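Local coordinates for protein serine protease inhibitor (Schistosoma haematobium, PDB 3STO) that probably inhibits serine-type endopeptidases, at residues 60-65 and 315-320; 68-73 and 311-316. All blocks are in the same frame, centred on the assembly; numbering follows the deposited sequence.

Contact 1. Residues 60-65 and 315-320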
ATOM      1  N   GLN A  60       7.309 -17.976 -16.495  1.00 24.54           N
ATOM      2  CA  GLN A  60       8.497 -18.443 -17.171  1.00 18.94           C
ATOM      3  C   GLN A  60       8.796 -17.629 -18.405  1.00 18.69           C
ATOM      4  O   GLN A  60       7.994 -16.799 -18.819  1.00 24.58           O
ATOM      5  CB  GLN A  60       8.313 -19.921 -17.536  1.00 23.93           C
ATOM      6  CG  GLN A  60       8.314 -20.841 -16.331  1.00 29.37           C
ATOM      7  CD  GLN A  60       9.704 -21.092 -15.802  1.00 39.61           C
ATOM      8  OE1 GLN A  60      10.698 -20.466 -16.237  1.00 42.42           O
ATOM      9  NE2 GLN A  60       9.797 -22.022 -14.877  1.00 48.11           N
ATOM     10  N   GLY A  61       9.915 -17.939 -19.037  1.00 23.32           N
ATOM     11  CA  GLY A  61      10.308 -17.268 -20.250  1.00 19.18           C
ATOM     12  C   GLY A  61      10.286 -15.762 -20.084  1.00 25.37           C
ATOM     13  O   GLY A  61      10.729 -15.231 -19.077  1.00 26.00           O
ATOM     14  N   ARG A  62       9.747 -15.091 -21.085  1.00 22.99           N
ATOM     15  CA  ARG A  62       9.727 -13.650 -21.163  1.00 21.58           C
ATOM     16  C   ARG A  62       8.730 -13.032 -20.131  1.00 28.94           C
ATOM     17  O   ARG A  62       8.905 -11.899 -19.665  1.00 21.51           O
ATOM     18  CB  ARG A  62       9.372 -13.262 -22.607  1.00 28.63           C
ATOM     19  CG  ARG A  62       9.592 -11.787 -22.949  1.00 35.76           C
ATOM     20  CD  ARG A  62       9.651 -11.594 -24.437  1.00 48.52           C
ATOM     21  NE  ARG A  62       8.810 -10.488 -24.862  1.00 55.59           N
ATOM     22  CZ  ARG A  62       7.624 -10.633 -25.438  1.00 65.78           C
ATOM     23  NH1 ARG A  62       7.144 -11.853 -25.669  1.00 50.07           N
ATOM     24  NH2 ARG A  62       6.922  -9.559 -25.787  1.00 61.57           N
ATOM     25  N   THR A  63       7.706 -13.796 -19.767  1.00 21.86           N
ATOM     26  CA  THR A  63       6.782 -13.411 -18.708  1.00 22.14           C
ATOM     27  C   THR A  63       7.495 -13.247 -17.348  1.00 24.17           C
ATOM     28  O   THR A  63       7.347 -12.232 -16.687  1.00 17.89           O
ATOM     29  CB  THR A  63       5.646 -14.435 -18.590  1.00 24.14           C
ATOM     30  OG1 THR A  63       5.023 -14.594 -19.869  1.00 27.89           O
ATOM     31  CG2 THR A  63       4.612 -13.993 -17.577  1.00 19.04           C
ATOM     32  N   GLY A  64       8.286 -14.231 -16.939  1.00 19.48           N
ATOM     33  CA  GLY A  64       9.038 -14.099 -15.708  1.00 18.59           C
ATOM     34  C   GLY A  64      10.150 -13.067 -15.818  1.00 21.64           C
ATOM     35  O   GLY A  64      10.507 -12.404 -14.847  1.00 20.53           O
ATOM     36  N   TYR A  65      10.706 -12.935 -17.010  1.00 20.23           N
ATOM     37  CA  TYR A  65      11.820 -12.031 -17.235  1.00 19.88           C
ATOM     38  C   TYR A  65      11.391 -10.581 -17.062  1.00 23.59           C
ATOM     39  O   TYR A  65      12.106  -9.786 -16.443  1.00 19.86           O
ATOM     40  CB  TYR A  65      12.415 -12.250 -18.625  1.00 22.64           C
ATOM     41  CG  TYR A  65      13.595 -11.363 -18.964  1.00 21.06           C
ATOM     42  CD1 TYR A  65      14.658 -11.275 -18.125  1.00 25.96           C
ATOM     43  CD2 TYR A  65      13.637 -10.635 -20.136  1.00 40.52           C
ATOM     44  CE1 TYR A  65      15.712 -10.478 -18.392  1.00 25.86           C
ATOM     45  CE2 TYR A  65      14.710  -9.835 -20.431  1.00 40.69           C
ATOM     46  CZ  TYR A  65      15.754  -9.763 -19.543  1.00 36.70           C
ATOM     47  OH  TYR A  65      16.868  -8.966 -19.776  1.00 55.58           O
ATOM     48  N   VAL A 315       5.558  -4.854 -17.289  1.00 25.52           N
ATOM     49  CA  VAL A 315       4.981  -6.184 -17.117  1.00 22.45           C
ATOM     50  C   VAL A 315       3.782  -6.383 -18.046  1.00 26.26           C
ATOM     51  O   VAL A 315       2.655  -5.974 -17.739  1.00 24.70           O
ATOM     52  CB  VAL A 315       4.583  -6.434 -15.652  1.00 22.26           C
ATOM     53  CG1 VAL A 315       3.938  -7.836 -15.479  1.00 15.45           C
ATOM     54  CG2 VAL A 315       5.803  -6.240 -14.760  1.00 20.40           C
ATOM     55  N   VAL A 316       4.052  -7.043 -19.167  1.00 26.93           N
ATOM     56  CA  VAL A 316       3.156  -7.085 -20.311  1.00 22.52           C
ATOM     57  C   VAL A 316       2.663  -8.496 -20.611  1.00 27.81           C
ATOM     58  O   VAL A 316       1.442  -8.739 -20.609  1.00 20.60           O
ATOM     59  CB  VAL A 316       3.844  -6.451 -21.564  1.00 29.12           C
ATOM     60  CG1 VAL A 316       2.982  -6.601 -22.791  1.00 17.20           C
ATOM     61  CG2 VAL A 316       4.168  -4.961 -21.289  1.00 19.40           C
ATOM     62  N   ASP A 317       3.599  -9.428 -20.849  1.00 21.85           N
ATOM     63  CA  ASP A 317       3.200 -10.790 -21.267  1.00 24.41           C
ATOM     64  C   ASP A 317       2.245 -11.459 -20.307  1.00 27.07           C
ATOM     65  O   ASP A 317       1.417 -12.244 -20.733  1.00 22.35           O
ATOM     66  CB  ASP A 317       4.395 -11.705 -21.440  1.00 24.73           C
ATOM     67  CG  ASP A 317       5.249 -11.331 -22.619  1.00 33.88           C
ATOM     68  OD1 ASP A 317       5.021 -10.240 -23.221  1.00 24.24           O
ATOM     69  OD2 ASP A 317       6.159 -12.144 -22.924  1.00 33.49           O
ATOM     70  N   LEU A 318       2.398 -11.183 -19.009  1.00 22.80           N
ATOM     71  CA  LEU A 318       1.525 -11.751 -17.981  1.00 18.50           C
ATOM     72  C   LEU A 318       0.034 -11.534 -18.318  1.00 21.96           C
ATOM     73  O   LEU A 318      -0.829 -12.332 -17.941  1.00 20.11           O
ATOM     74  CB  LEU A 318       1.800 -11.061 -16.645  1.00 27.95           C
ATOM     75  CG  LEU A 318       1.972 -11.765 -15.305  1.00 30.67           C
ATOM     76  CD1 LEU A 318       1.583 -10.813 -14.207  1.00 25.34           C
ATOM     77  CD2 LEU A 318       1.212 -13.076 -15.183  1.00 24.98           C
ATOM     78  N   PHE A 319      -0.262 -10.429 -19.006  1.00 22.51           N
ATOM     79  CA  PHE A 319      -1.645  -9.977 -19.154  1.00 28.26           C
ATOM     80  C   PHE A 319      -2.228 -10.277 -20.516  1.00 21.87           C
ATOM     81  O   PHE A 319      -3.291  -9.804 -20.866  1.00 28.90           O
ATOM     82  CB  PHE A 319      -1.760  -8.481 -18.819  1.00 24.29           C
ATOM     83  CG  PHE A 319      -1.212  -8.130 -17.454  1.00 21.45           C
ATOM     84  CD1 PHE A 319      -1.786  -8.671 -16.309  1.00 14.91           C
ATOM     85  CD2 PHE A 319      -0.112  -7.296 -17.326  1.00 19.91           C
ATOM     86  CE1 PHE A 319      -1.282  -8.374 -15.064  1.00 24.07           C
ATOM     87  CE2 PHE A 319       0.410  -6.985 -16.081  1.00 17.16           C
ATOM     88  CZ  PHE A 319      -0.171  -7.529 -14.938  1.00 16.65           C
ATOM     89  N   ASP A 320      -1.536 -11.116 -21.259  1.00 28.36           N
ATOM     90  CA  ASP A 320      -1.850 -11.344 -22.661  1.00 32.58           C
ATOM     91  C   ASP A 320      -1.945 -12.839 -22.981  1.00 28.49           C
ATOM     92  O   ASP A 320      -0.978 -13.588 -22.825  1.00 26.49           O
ATOM     93  CB  ASP A 320      -0.792 -10.653 -23.522  1.00 40.94           C
ATOM     94  CG  ASP A 320      -0.979 -10.906 -25.002  1.00 54.04           C
ATOM     95  OD1 ASP A 320      -2.034 -11.448 -25.395  1.00 49.68           O
ATOM     96  OD2 ASP A 320      -0.060 -10.556 -25.773  1.00 61.73           O
TER
HETATM   97  O   HOH W   1       6.024 -14.749 -22.416  1.00 22.78           O
HETATM   98  O   HOH W   2       5.066 -10.280 -17.800  1.00 22.97           O
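Arg62 and Asp317 supply the charge pairing. NH1 of Arg62 comes within 2.9 Å of OD2 of Asp317, but the oxygen sits well out of the guanidinium plane and no N-H points at it. The carboxylate lies over a face of the guanidinium, the two planes 74° apart, so this salt bridge works through charge alone. Arg62 gets there by swinging CG anti to its backbone N (chi1 -168°) and bending at chi3, which folds the exposed chain back over the acid.

Water carries the hydrogen bonding. One molecule accepts from Thr63 OG1 at 2.7 Å and donates to Asp317 OD2 at 2.7 Å. A second donates to Thr63 O and accepts from Leu318 N, tying backbone to backbone. Thr63 OG1 has a further partner in Asp325 N.

Apolar contact is modest: Thr63 CG2 rests 3.8 Å from Leu318 CA and 4.1 Å from Leu318 CG. Separately, the hydroxyl oxygen Thr63 OG1 makes a close van der Waals approach to Asp317 CB, at 3.3 Å. Leu318 also packs on Leu53 of helix 43-55.

The arrangement joins the first turn of helix 61-70 to the short 3-10 turn at 317-318, within the helical region of the serpin fold.

Contact 2. Residues 68-73 and 311-316; sequences GKTMRL and KSIGVV
With chi1 at -65°, Thr70 sets OG1 beside its own backbone N and CG2 anti to it, and both branches face the turn that follows helix 307-312. Ile313 has the rarer setting, chi1 68°, with CG1 between its backbone N and carbonyl carbon; from there CG1 comes 3.8 Å from Thr70 CG2, the two side chains crossing at about a right angle. On the other branch, CG2 of Val315 lies 3.3 Å from Thr70 OG1, so the hydroxyl is flanked by a methyl as well as by polar atoms. The main partner of OG1 is Gln66 O, one turn back in the same helix; Ile313 O, 3.2 Å from Thr70 OG1, is a possible alternative acceptor for the same proton.

Both segments leave a helix here, and each does so through a Schellman motif. Gly314, at positive phi, is the C-prime residue after helix 307-312, with Gly314 N bonded to Lys311 O and Val315 N to Leu310 O; Arg72 plays the matching part after helix 61-70.

Arg72 then turns its guanidinium back over the helix end. Its NH2 donates to Thr70 O at 2.6 Å, the acceptor 22° out of the guanidinium plane, and NE adds a weak bond to the same oxygen. A water bridges the gap between the two helix ends, donating to Ile313 O at 2.8 Å and accepting a weak bond from Arg72 NH2. Helix 18-30 touches both residues, Ile313 through Thr29 and Arg72 through Ala21 and Ala25.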
ATOM      1  N   GLY A  68      11.072  -9.761 -13.456  1.00 23.13           N
ATOM      2  CA  GLY A  68      12.367  -9.531 -12.853  1.00 19.76           C
ATOM      3  C   GLY A  68      12.999  -8.193 -13.199  1.00 30.44           C
ATOM      4  O   GLY A  68      13.630  -7.555 -12.343  1.00 30.49           O
ATOM      5  N   LYS A  69      12.852  -7.760 -14.449  1.00 24.46           N
ATOM      6  CA  LYS A  69      13.362  -6.448 -14.839  1.00 28.09           C
ATOM      7  C   LYS A  69      12.633  -5.318 -14.086  1.00 28.24           C
ATOM      8  O   LYS A  69      13.250  -4.386 -13.558  1.00 27.63           O
ATOM      9  CB  LYS A  69      13.255  -6.250 -16.361  1.00 29.02           C
ATOM     10  CG  LYS A  69      14.533  -6.540 -17.143  1.00 23.30           C
ATOM     11  N   THR A  70      11.313  -5.406 -14.052  1.00 22.78           N
ATOM     12  CA  THR A  70      10.508  -4.378 -13.441  1.00 26.18           C
ATOM     13  C   THR A  70      10.855  -4.336 -11.973  1.00 28.55           C
ATOM     14  O   THR A  70      10.816  -3.289 -11.339  1.00 23.44           O
ATOM     15  CB  THR A  70       9.030  -4.690 -13.583  1.00 25.70           C
ATOM     16  OG1 THR A  70       8.672  -4.650 -14.971  1.00 27.87           O
ATOM     17  CG2 THR A  70       8.214  -3.686 -12.822  1.00 25.03           C
HETATM   18  N   MSE A  71      11.235  -5.495 -11.455  1.00 30.37           N
HETATM   19  CA  MSE A  71      11.620  -5.649 -10.059  1.00 27.80           C
HETATM   20  C   MSE A  71      13.049  -5.216  -9.866  1.00 28.66           C
HETATM   21  O   MSE A  71      13.532  -5.121  -8.732  1.00 34.21           O
HETATM   22  CB  MSE A  71      11.476  -7.108  -9.607  1.00 21.26           C
HETATM   23  CG  MSE A  71      11.124  -7.226  -8.186  1.00 51.56           C
HETATM   24 SE   MSE A  71       9.429  -6.313  -7.971  1.00 86.02          SE
HETATM   25  CE  MSE A  71       8.317  -7.671  -8.818  1.00 69.45           C
ATOM     26  N   ARG A  72      13.740  -4.993 -10.980  1.00 29.11           N
ATOM     27  CA  ARG A  72      15.102  -4.472 -10.938  1.00 33.72           C
ATOM     28  C   ARG A  72      16.086  -5.463 -10.284  1.00 34.54           C
ATOM     29  O   ARG A  72      17.008  -5.034  -9.586  1.00 37.83           O
ATOM     30  CB  ARG A  72      15.101  -3.141 -10.177  1.00 40.00           C
ATOM     31  CG  ARG A  72      15.677  -1.960 -10.907  1.00 28.37           C
ATOM     32  CD  ARG A  72      14.762  -1.296 -11.939  1.00 32.72           C
ATOM     33  NE  ARG A  72      13.317  -1.416 -11.724  1.00 35.68           N
ATOM     34  CZ  ARG A  72      12.402  -0.641 -12.325  1.00 42.51           C
ATOM     35  NH1 ARG A  72      12.778   0.341 -13.132  1.00 25.99           N
ATOM     36  NH2 ARG A  72      11.097  -0.827 -12.108  1.00 34.42           N
ATOM     37  N   LEU A  73      15.889  -6.769 -10.525  1.00 27.70           N
ATOM     38  CA  LEU A  73      16.747  -7.828  -9.975  1.00 31.18           C
ATOM     39  C   LEU A  73      18.131  -7.834 -10.623  1.00 31.74           C
ATOM     40  O   LEU A  73      18.276  -7.442 -11.770  1.00 37.61           O
ATOM     41  CB  LEU A  73      16.110  -9.207 -10.172  1.00 22.35           C
ATOM     42  CG  LEU A  73      14.730  -9.491  -9.573  1.00 32.61           C
ATOM     43  CD1 LEU A  73      14.328 -10.944  -9.753  1.00 26.03           C
ATOM     44  CD2 LEU A  73      14.695  -9.123  -8.111  1.00 30.62           C
ATOM     45  N   LYS A 311       1.527  -2.731 -16.905  1.00 15.99           N
ATOM     46  CA  LYS A 311       1.902  -2.762 -18.310  1.00 20.43           C
ATOM     47  C   LYS A 311       2.858  -1.640 -18.589  1.00 21.70           C
ATOM     48  O   LYS A 311       3.957  -1.836 -19.156  1.00 27.26           O
ATOM     49  CB  LYS A 311       0.678  -2.624 -19.212  1.00 22.13           C
ATOM     50  CG  LYS A 311      -0.051  -3.923 -19.457  1.00 19.14           C
ATOM     51  CD  LYS A 311      -1.415  -3.693 -20.054  1.00 23.39           C
ATOM     52  CE  LYS A 311      -1.995  -4.994 -20.495  1.00 24.15           C
ATOM     53  NZ  LYS A 311      -3.447  -4.863 -20.830  1.00 38.87           N
ATOM     54  N   SER A 312       2.433  -0.451 -18.194  1.00 20.90           N
ATOM     55  CA  SER A 312       3.248   0.749 -18.352  1.00 22.38           C
ATOM     56  C   SER A 312       4.673   0.660 -17.775  1.00 29.26           C
ATOM     57  O   SER A 312       5.584   1.276 -18.310  1.00 35.75           O
ATOM     58  CB  SER A 312       2.532   1.942 -17.741  1.00 25.44           C
ATOM     59  OG  SER A 312       3.420   3.034 -17.689  1.00 48.81           O
ATOM     60  N   ILE A 313       4.885  -0.103 -16.700  1.00 26.22           N
ATOM     61  CA  ILE A 313       6.227  -0.189 -16.141  1.00 18.61           C
ATOM     62  C   ILE A 313       6.977  -1.446 -16.543  1.00 23.57           C
ATOM     63  O   ILE A 313       8.050  -1.733 -15.994  1.00 31.85           O
ATOM     64  CB  ILE A 313       6.289   0.028 -14.569  1.00 29.49           C
ATOM     65  CG1 ILE A 313       5.619  -1.109 -13.800  1.00 25.03           C
ATOM     66  CG2 ILE A 313       5.676   1.377 -14.152  1.00 22.72           C
ATOM     67  CD1 ILE A 313       5.549  -0.815 -12.310  1.00 24.07           C
ATOM     68  N   GLY A 314       6.433  -2.197 -17.494  1.00 21.65           N
ATOM     69  CA  GLY A 314       7.212  -3.264 -18.108  1.00 22.90           C
ATOM     70  C   GLY A 314       6.661  -4.674 -18.003  1.00 23.80           C
ATOM     71  O   GLY A 314       7.226  -5.595 -18.563  1.00 28.47           O
ATOM     72  N   VAL A 315       5.558  -4.854 -17.289  1.00 25.52           N
ATOM     73  CA  VAL A 315       4.981  -6.184 -17.117  1.00 22.45           C
ATOM     74  C   VAL A 315       3.782  -6.383 -18.046  1.00 26.26           C
ATOM     75  O   VAL A 315       2.655  -5.974 -17.739  1.00 24.70           O
ATOM     76  CB  VAL A 315       4.583  -6.434 -15.652  1.00 22.26           C
ATOM     77  CG1 VAL A 315       3.938  -7.836 -15.479  1.00 15.45           C
ATOM     78  CG2 VAL A 315       5.803  -6.240 -14.760  1.00 20.40           C
ATOM     79  N   VAL A 316       4.052  -7.043 -19.167  1.00 26.93           N
ATOM     80  CA  VAL A 316       3.156  -7.085 -20.311  1.00 22.52           C
ATOM     81  C   VAL A 316       2.663  -8.496 -20.611  1.00 27.81           C
ATOM     82  O   VAL A 316       1.442  -8.739 -20.609  1.00 20.60           O
ATOM     83  CB  VAL A 316       3.844  -6.451 -21.564  1.00 29.12           C
ATOM     84  CG1 VAL A 316       2.982  -6.601 -22.791  1.00 17.20           C
ATOM     85  CG2 VAL A 316       4.168  -4.961 -21.289  1.00 19.40           C
TER
HETATM   86  O   HOH W   3       9.940  -0.389 -14.413  1.00 33.63           O

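In the fold
Contacts 1 and 2 hold successive parts of helix 61-70 against one continuous run of chain, 311-320, and their centres are about 9 Å apart. They share Val315 and Val316, and Phe319 CB packs on Lys311 CE at 3.9 Å. Contact 1, at the helix start, is mostly buried with an exposed arginine at its margin; contact 2, where the helix ends, is partly buried. Water bridges both, two molecules in contact 1 and one in contact 2, but the salt bridge belongs to contact 1 alone. Gln66, between them on the helix, accepts from both Val316 N and Asp317 N, while Val315 and Leu318 both reach Leu50 of helix 43-55.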